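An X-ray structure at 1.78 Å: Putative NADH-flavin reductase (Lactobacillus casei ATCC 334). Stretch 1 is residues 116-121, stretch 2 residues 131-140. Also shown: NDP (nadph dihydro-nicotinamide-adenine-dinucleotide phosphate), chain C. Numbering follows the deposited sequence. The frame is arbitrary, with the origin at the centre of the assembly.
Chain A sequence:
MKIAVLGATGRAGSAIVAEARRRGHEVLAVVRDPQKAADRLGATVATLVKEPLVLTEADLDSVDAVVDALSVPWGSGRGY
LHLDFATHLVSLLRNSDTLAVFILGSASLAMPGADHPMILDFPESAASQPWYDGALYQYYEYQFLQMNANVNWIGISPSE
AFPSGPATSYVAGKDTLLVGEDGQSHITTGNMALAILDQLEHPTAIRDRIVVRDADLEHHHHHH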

ATOM      1  N   HIS A 116      17.224  15.808  -3.361  1.00 12.45           N
ATOM      2  CA  HIS A 116      16.046  15.039  -3.759  1.00 18.60           C
ATOM      3  C   HIS A 116      16.468  13.681  -4.323  1.00 17.27           C
ATOM      4  O   HIS A 116      17.625  13.504  -4.717  1.00 16.62           O
ATOM      5  N   PRO A 117      15.571  12.687  -4.249  1.00 16.62           N
ATOM      6  CA  PRO A 117      15.889  11.317  -4.667  1.00 16.05           C
ATOM      7  C   PRO A 117      16.393  11.246  -6.109  1.00 15.81           C
ATOM      8  O   PRO A 117      15.830  11.894  -7.003  1.00 14.26           O
HETATM    9  N   MSE A 118      17.476  10.509  -6.325  1.00 14.57           N
HETATM   10  CA  MSE A 118      18.179  10.542  -7.610  1.00 16.11           C
HETATM   11  C   MSE A 118      17.332   9.952  -8.734  1.00 15.30           C
HETATM   12  O   MSE A 118      17.503  10.322  -9.894  1.00 15.57           O
ATOM     13  N   ILE A 119      16.434   9.027  -8.390  1.00 14.44           N
ATOM     14  CA  ILE A 119      15.549   8.401  -9.384  1.00 14.84           C
ATOM     15  C   ILE A 119      14.748   9.443 -10.159  1.00 14.67           C
ATOM     16  O   ILE A 119      14.395   9.233 -11.316  1.00 17.26           O
ATOM     17  N   LEU A 120      14.480  10.576  -9.529  1.00 14.78           N
ATOM     18  CA  LEU A 120      13.710  11.638 -10.187  1.00 16.76           C
ATOM     19  C   LEU A 120      14.463  12.234 -11.376  1.00 17.67           C
ATOM     20  O   LEU A 120      13.853  12.778 -12.293  1.00 21.59           O
ATOM     21  N   ASP A 121      15.781  12.107 -11.372  1.00 20.00           N
ATOM     22  CA  ASP A 121      16.609  12.682 -12.430  1.00 21.84           C
ATOM     23  C   ASP A 121      17.055  11.658 -13.473  1.00 22.45           C
ATOM     24  O   ASP A 121      17.763  12.003 -14.423  1.00 22.72           O
ATOM     25  N   TRP A 131      16.903  -3.280 -14.049  1.00 15.39           N
ATOM     26  CA  TRP A 131      16.918  -2.931 -12.629  1.00 14.82           C
ATOM     27  C   TRP A 131      15.867  -1.885 -12.287  1.00 14.09           C
ATOM     28  O   TRP A 131      15.588  -1.640 -11.112  1.00 13.49           O
ATOM     29  N   TYR A 132      15.344  -1.217 -13.310  1.00 11.48           N
ATOM     30  CA  TYR A 132      14.502  -0.056 -13.082  1.00 12.33           C
ATOM     31  C   TYR A 132      13.194  -0.410 -12.385  1.00 10.24           C
ATOM     32  O   TYR A 132      12.752   0.288 -11.487  1.00  9.70           O
ATOM     33  N   ASP A 133      12.509  -1.427 -12.888  1.00 12.11           N
ATOM     34  CA  ASP A 133      11.228  -1.841 -12.311  1.00 15.18           C
ATOM     35  C   ASP A 133      11.302  -1.956 -10.778  1.00 13.44           C
ATOM     36  O   ASP A 133      10.499  -1.358 -10.049  1.00 10.63           O
ATOM     37  N   GLY A 134      12.275  -2.715 -10.281  1.00 11.91           N
ATOM     38  CA  GLY A 134      12.470  -2.820  -8.838  1.00 10.04           C
ATOM     39  C   GLY A 134      12.832  -1.518  -8.151  1.00 10.70           C
ATOM     40  O   GLY A 134      12.300  -1.228  -7.078  1.00  9.57           O
ATOM     41  N   ALA A 135      13.726  -0.730  -8.760  1.00  9.14           N
ATOM     42  CA  ALA A 135      14.120   0.566  -8.195  1.00  8.69           C
ATOM     43  C   ALA A 135      12.916   1.518  -8.052  1.00  9.62           C
ATOM     44  O   ALA A 135      12.734   2.175  -7.020  1.00  8.44           O
ATOM     45  N   LEU A 136      12.084   1.586  -9.089  1.00  6.55           N
ATOM     46  CA  LEU A 136      10.875   2.406  -9.045  1.00  8.52           C
ATOM     47  C   LEU A 136       9.978   1.986  -7.880  1.00  8.03           C
ATOM     48  O   LEU A 136       9.546   2.808  -7.068  1.00  7.29           O
ATOM     49  N   TYR A 137       9.684   0.700  -7.788  1.00  9.15           N
ATOM     50  CA  TYR A 137       8.745   0.259  -6.761  1.00  8.60           C
ATOM     51  C   TYR A 137       9.292   0.339  -5.337  1.00  7.05           C
ATOM     52  O   TYR A 137       8.529   0.547  -4.395  1.00  7.95           O
ATOM     53  N   GLN A 138      10.614   0.281  -5.188  1.00  5.98           N
ATOM     54  CA  GLN A 138      11.225   0.544  -3.881  1.00  8.26           C
ATOM     55  C   GLN A 138      11.217   2.017  -3.516  1.00  9.29           C
ATOM     56  O   GLN A 138      11.157   2.373  -2.335  1.00  7.22           O
ATOM     57  N   TYR A 139      11.325   2.880  -4.525  1.00  7.85           N
ATOM     58  CA  TYR A 139      11.105   4.296  -4.307  1.00  7.36           C
ATOM     59  C   TYR A 139       9.665   4.521  -3.807  1.00  6.51           C
ATOM     60  O   TYR A 139       9.447   5.204  -2.821  1.00  7.80           O
ATOM     61  N   TYR A 140       8.692   3.914  -4.484  1.00  6.89           N
ATOM     62  CA  TYR A 140       7.294   3.946  -4.025  1.00  5.39           C
ATOM     63  C   TYR A 140       7.114   3.336  -2.628  1.00  4.92           C
ATOM     64  O   TYR A 140       6.330   3.843  -1.819  1.00  8.44           O
TER

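Packing of the 3-10 segment 118-121 and the preceding P117 against the helix of stretch 2. The contact is small, 264 Å² summed over both sides, and apolar: no hydrogen bond crosses it. I119 is its centre, buried, with its CA-to-CB bond directed toward the helix and its CA 7.6 Å from the CA of L136. With chi1 and chi2 both t (-168° and 170°), the I119 chain is extended and carries I119 CD1 to the helix backbone, 3.7 Å from L136 CA and 3.9 Å from A135 O. The same chi1 sets I119 CG2 over one face of the Y139 ring, 3.9 Å from the ring centroid and 14° off the normal, a CH-pi contact. I119 CG1 lies 4.3 Å from Y132 CE1, so Y132 and Y139, two helical turns apart, both reach the isoleucine. Both tyrosines have chi1 t (-172° and 171°); the CA-to-CB bond of Y139 points toward stretch 1, whereas that of Y132 runs sideways and the end of its side chain comes nearer. The CA-to-CB bond of L136, chi1 t and chi2 p, also runs sideways, and L136 CD1 meets I119 CD1 loosely at 4.3 Å. Around Y139 the packing is completed by P117, whose CG, in a C-gamma exo ring, lies 3.9 Å from Y139 CE1, and by exposed L120, whose m,t rotamer swings CD2 to 3.7 Å from Y139 OH, a van der Waals approach. M118 and D121 stay out of reach of the helix. Within stretch 1, H116 (chi1 p) and D121 (chi1 m) link the two ends of the stretch through a very short hydrogen bond, H116 NE2 to D121 OD2, 2.5 Å. The side chain of Q138 (chi1 m) leads away from stretch 1 to NADPH: Q138 OE1 accepts from NDP O2D at 2.7 Å, and Q138 NE2 donates to NDP O3D at 3.1 Å, so the amide grips both hydroxyls of the nicotinamide ribose.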

ATOM      1  CB  HIS A 116      15.235  15.808  -4.807  1.00 19.63           C
ATOM      2  CG  HIS A 116      15.975  16.035  -6.088  1.00 28.16           C
ATOM      3  ND1 HIS A 116      16.983  16.970  -6.206  1.00 36.42           N
ATOM      4  CD2 HIS A 116      15.957  15.354  -7.258  1.00 29.99           C
ATOM      5  CE1 HIS A 116      17.501  16.907  -7.421  1.00 35.96           C
ATOM      6  NE2 HIS A 116      16.899  15.931  -8.077  1.00 35.94           N
ATOM      7  CB  PRO A 117      14.547  10.588  -4.542  1.00 18.56           C
ATOM      8  CG  PRO A 117      13.733  11.405  -3.570  1.00 17.18           C
ATOM      9  CD  PRO A 117      14.182  12.825  -3.769  1.00 19.55           C
HETATM   10  CB  MSE A 118      19.508   9.798  -7.518  1.00 10.82           C
HETATM   11  CG  MSE A 118      19.368   8.289  -7.289  1.00 16.13           C
HETATM   12 SE   MSE A 118      21.113   7.379  -7.236  1.00 26.71          SE
HETATM   13  CE  MSE A 118      21.652   7.873  -5.406  1.00 11.41           C
ATOM     14  CB  ILE A 119      14.573   7.378  -8.740  1.00 13.10           C
ATOM     15  CG1 ILE A 119      13.872   6.527  -9.807  1.00 16.58           C
ATOM     16  CG2 ILE A 119      13.543   8.073  -7.849  1.00 14.17           C
ATOM     17  CD1 ILE A 119      13.084   5.351  -9.221  1.00 16.99           C
ATOM     18  CB  LEU A 120      13.353  12.741  -9.190  1.00 18.33           C
ATOM     19  CG  LEU A 120      12.530  12.278  -7.984  1.00 17.14           C
ATOM     20  CD1 LEU A 120      12.250  13.439  -7.067  1.00 18.58           C
ATOM     21  CD2 LEU A 120      11.232  11.636  -8.452  1.00 18.80           C
ATOM     22  CB  ASP A 121      17.832  13.365 -11.823  1.00 21.54           C
ATOM     23  CG  ASP A 121      17.462  14.564 -10.970  1.00 26.54           C
ATOM     24  OD1 ASP A 121      16.558  15.323 -11.370  1.00 28.00           O
ATOM     25  OD2 ASP A 121      18.064  14.738  -9.894  1.00 28.66           O
ATOM     26  CB  TRP A 131      18.297  -2.437 -12.188  1.00 15.27           C
ATOM     27  CG  TRP A 131      18.844  -1.326 -13.047  1.00 18.30           C
ATOM     28  CD1 TRP A 131      19.761  -1.445 -14.050  1.00 17.93           C
ATOM     29  CD2 TRP A 131      18.519   0.069 -12.965  1.00 18.01           C
ATOM     30  NE1 TRP A 131      20.057  -0.207 -14.575  1.00 21.27           N
ATOM     31  CE2 TRP A 131      19.304   0.739 -13.929  1.00 20.05           C
ATOM     32  CE3 TRP A 131      17.689   0.828 -12.128  1.00 20.70           C
ATOM     33  CZ2 TRP A 131      19.255   2.123 -14.102  1.00 21.35           C
ATOM     34  CZ3 TRP A 131      17.641   2.199 -12.301  1.00 19.72           C
ATOM     35  CH2 TRP A 131      18.411   2.833 -13.286  1.00 17.99           C
ATOM     36  CB  TYR A 132      14.218   0.674 -14.398  1.00 10.20           C
ATOM     37  CG  TYR A 132      13.505   1.979 -14.183  1.00 11.28           C
ATOM     38  CD1 TYR A 132      14.178   3.089 -13.676  1.00 13.99           C
ATOM     39  CD2 TYR A 132      12.134   2.072 -14.367  1.00 12.64           C
ATOM     40  CE1 TYR A 132      13.502   4.280 -13.423  1.00 16.19           C
ATOM     41  CE2 TYR A 132      11.453   3.236 -14.102  1.00 14.24           C
ATOM     42  CZ  TYR A 132      12.141   4.346 -13.651  1.00 15.36           C
ATOM     43  OH  TYR A 132      11.444   5.504 -13.386  1.00 20.38           O
ATOM     44  CB  ASP A 133      10.804  -3.167 -12.964  1.00 13.47           C
ATOM     45  CG  ASP A 133       9.536  -3.754 -12.371  1.00 17.82           C
ATOM     46  OD1 ASP A 133       8.563  -3.013 -12.078  1.00 15.51           O
ATOM     47  OD2 ASP A 133       9.467  -4.994 -12.351  1.00 13.36           O
ATOM     48  CB  ALA A 135      15.223   1.213  -9.058  1.00 11.67           C
ATOM     49  CB  LEU A 136      10.120   2.293 -10.370  1.00  8.91           C
ATOM     50  CG  LEU A 136       8.782   3.040 -10.442  1.00 10.06           C
ATOM     51  CD1 LEU A 136       9.003   4.555 -10.293  1.00  9.47           C
ATOM     52  CD2 LEU A 136       8.062   2.688 -11.748  1.00 11.49           C
ATOM     53  CB  TYR A 137       8.197  -1.125  -7.083  1.00 10.22           C
ATOM     54  CG  TYR A 137       7.035  -1.059  -8.035  1.00  8.58           C
ATOM     55  CD1 TYR A 137       7.169  -1.462  -9.370  1.00  9.90           C
ATOM     56  CD2 TYR A 137       5.790  -0.660  -7.589  1.00  8.95           C
ATOM     57  CE1 TYR A 137       6.077  -1.445 -10.236  1.00 12.12           C
ATOM     58  CE2 TYR A 137       4.691  -0.660  -8.433  1.00 11.21           C
ATOM     59  CZ  TYR A 137       4.837  -1.056  -9.749  1.00 13.41           C
ATOM     60  OH  TYR A 137       3.726  -1.076 -10.549  1.00 16.49           O
ATOM     61  CB  GLN A 138      12.650  -0.008  -3.802  1.00 10.98           C
ATOM     62  CG  GLN A 138      12.677  -1.492  -3.660  1.00 13.74           C
ATOM     63  CD  GLN A 138      13.762  -1.956  -2.722  1.00 12.36           C
ATOM     64  OE1 GLN A 138      14.922  -2.045  -3.109  1.00 12.41           O
ATOM     65  NE2 GLN A 138      13.379  -2.319  -1.501  1.00  7.57           N
ATOM     66  CB  TYR A 139      11.354   5.061  -5.608  1.00  6.94           C
ATOM     67  CG  TYR A 139      10.942   6.513  -5.539  1.00  8.75           C
ATOM     68  CD1 TYR A 139      11.569   7.383  -4.668  1.00  9.99           C
ATOM     69  CD2 TYR A 139       9.851   6.980  -6.266  1.00 12.98           C
ATOM     70  CE1 TYR A 139      11.156   8.717  -4.562  1.00 14.72           C
ATOM     71  CE2 TYR A 139       9.476   8.317  -6.214  1.00 14.47           C
ATOM     72  CZ  TYR A 139      10.144   9.181  -5.376  1.00 14.53           C
ATOM     73  OH  TYR A 139       9.741  10.499  -5.287  1.00 19.44           O
ATOM     74  CB  TYR A 140       6.384   3.248  -5.027  1.00  7.02           C
ATOM     75  CG  TYR A 140       6.246   3.960  -6.381  1.00  6.69           C
ATOM     76  CD1 TYR A 140       6.356   5.340  -6.489  1.00 10.72           C
ATOM     77  CD2 TYR A 140       5.913   3.239  -7.516  1.00  7.86           C
ATOM     78  CE1 TYR A 140       6.159   5.986  -7.715  1.00 11.49           C
ATOM     79  CE2 TYR A 140       5.732   3.859  -8.745  1.00  4.64           C
ATOM     80  CZ  TYR A 140       5.845   5.236  -8.834  1.00  9.68           C
ATOM     81  OH  TYR A 140       5.655   5.854 -10.049  1.00 11.10           O
TER
HETATM   82  PA  NDP C 301      17.904 -11.854  -2.214  1.00 15.04           P
HETATM   83  O1A NDP C 301      17.751 -11.821  -3.762  1.00 12.73           O
HETATM   84  O2A NDP C 301      19.087 -12.552  -1.636  1.00  9.47           O
HETATM   85  O5B NDP C 301      16.466 -12.707  -1.941  1.00 29.10           O
HETATM   86  C5B NDP C 301      15.681 -11.989  -0.954  1.00 25.25           C
HETATM   87  C4B NDP C 301      14.561 -12.932  -0.364  1.00 12.08           C
HETATM   88  O4B NDP C 301      13.394 -12.770  -1.146  1.00 10.89           O
HETATM   89  C3B NDP C 301      14.920 -14.452  -0.477  1.00 14.19           C
HETATM   90  O3B NDP C 301      14.786 -14.973   0.808  1.00 15.92           O
HETATM   91  C2B NDP C 301      13.788 -14.993  -1.445  1.00 13.50           C
HETATM   92  O2B NDP C 301      13.372 -16.299  -1.254  1.00 15.08           O
HETATM   93  C1B NDP C 301      12.668 -13.963  -1.100  1.00 11.85           C
HETATM   94  N9A NDP C 301      11.673 -13.897  -2.183  1.00 13.22           N
HETATM   95  C8A NDP C 301      11.942 -13.402  -3.486  1.00 16.22           C
HETATM   96  N7A NDP C 301      10.868 -13.416  -4.279  1.00 16.77           N
HETATM   97  C5A NDP C 301       9.836 -13.913  -3.454  1.00 17.08           C
HETATM   98  C6A NDP C 301       8.476 -14.121  -3.742  1.00 14.64           C
HETATM   99  N6A NDP C 301       8.027 -13.864  -5.002  1.00 19.27           N
HETATM  100  N1A NDP C 301       7.724 -14.860  -2.848  1.00 15.62           N
HETATM  101  C2A NDP C 301       8.266 -15.057  -1.610  1.00 10.46           C
HETATM  102  N3A NDP C 301       9.507 -14.717  -1.147  1.00 17.66           N
HETATM  103  C4A NDP C 301      10.308 -14.209  -2.145  1.00 16.10           C
HETATM  104  O3  NDP C 301      18.030 -10.301  -1.969  1.00 13.94           O
HETATM  105  PN  NDP C 301      19.037  -9.243  -1.260  1.00 12.69           P
HETATM  106  O1N NDP C 301      19.386  -9.773   0.143  1.00  9.79           O
HETATM  107  O2N NDP C 301      20.212  -9.203  -2.190  1.00 13.11           O
HETATM  108  O5D NDP C 301      18.316  -7.793  -1.047  1.00 14.73           O
HETATM  109  C5D NDP C 301      17.618  -7.459   0.157  1.00 12.53           C
HETATM  110  C4D NDP C 301      17.120  -6.011   0.007  1.00  9.36           C
HETATM  111  O4D NDP C 301      18.252  -5.257  -0.390  1.00 12.34           O
HETATM  112  C3D NDP C 301      15.988  -5.737  -1.027  1.00 11.45           C
HETATM  113  O3D NDP C 301      15.166  -4.723  -0.576  1.00 11.90           O
HETATM  114  C2D NDP C 301      16.837  -5.334  -2.288  1.00 15.02           C
HETATM  115  O2D NDP C 301      16.120  -4.471  -3.134  1.00 14.55           O
HETATM  116  C1D NDP C 301      17.948  -4.510  -1.544  1.00  9.92           C
HETATM  117  N1N NDP C 301      19.077  -4.223  -2.426  1.00 14.14           N
HETATM  118  C2N NDP C 301      19.279  -2.822  -2.776  1.00 13.62           C
HETATM  119  C3N NDP C 301      20.309  -2.581  -3.880  1.00 15.60           C
HETATM  120  C7N NDP C 301      20.821  -1.153  -3.807  1.00 22.49           C
HETATM  121  O7N NDP C 301      20.041  -0.240  -3.579  1.00 27.19           O
HETATM  122  N7N NDP C 301      22.136  -0.897  -4.166  1.00 28.15           N
HETATM  123  C4N NDP C 301      21.397  -3.609  -4.113  1.00 14.22           C
HETATM  124  C5N NDP C 301      20.943  -5.040  -3.971  1.00 14.98           C
HETATM  125  C6N NDP C 301      19.793  -5.334  -3.033  1.00 14.77           C
HETATM  126  P2B NDP C 301      14.265 -17.541  -1.817  1.00 18.35           P
HETATM  127  O1X NDP C 301      15.573 -17.655  -0.954  1.00 18.31           O
HETATM  128  O2X NDP C 301      13.467 -18.848  -1.454  1.00 16.22           O
HETATM  129  O3X NDP C 301      14.583 -17.403  -3.267  1.00 21.30           O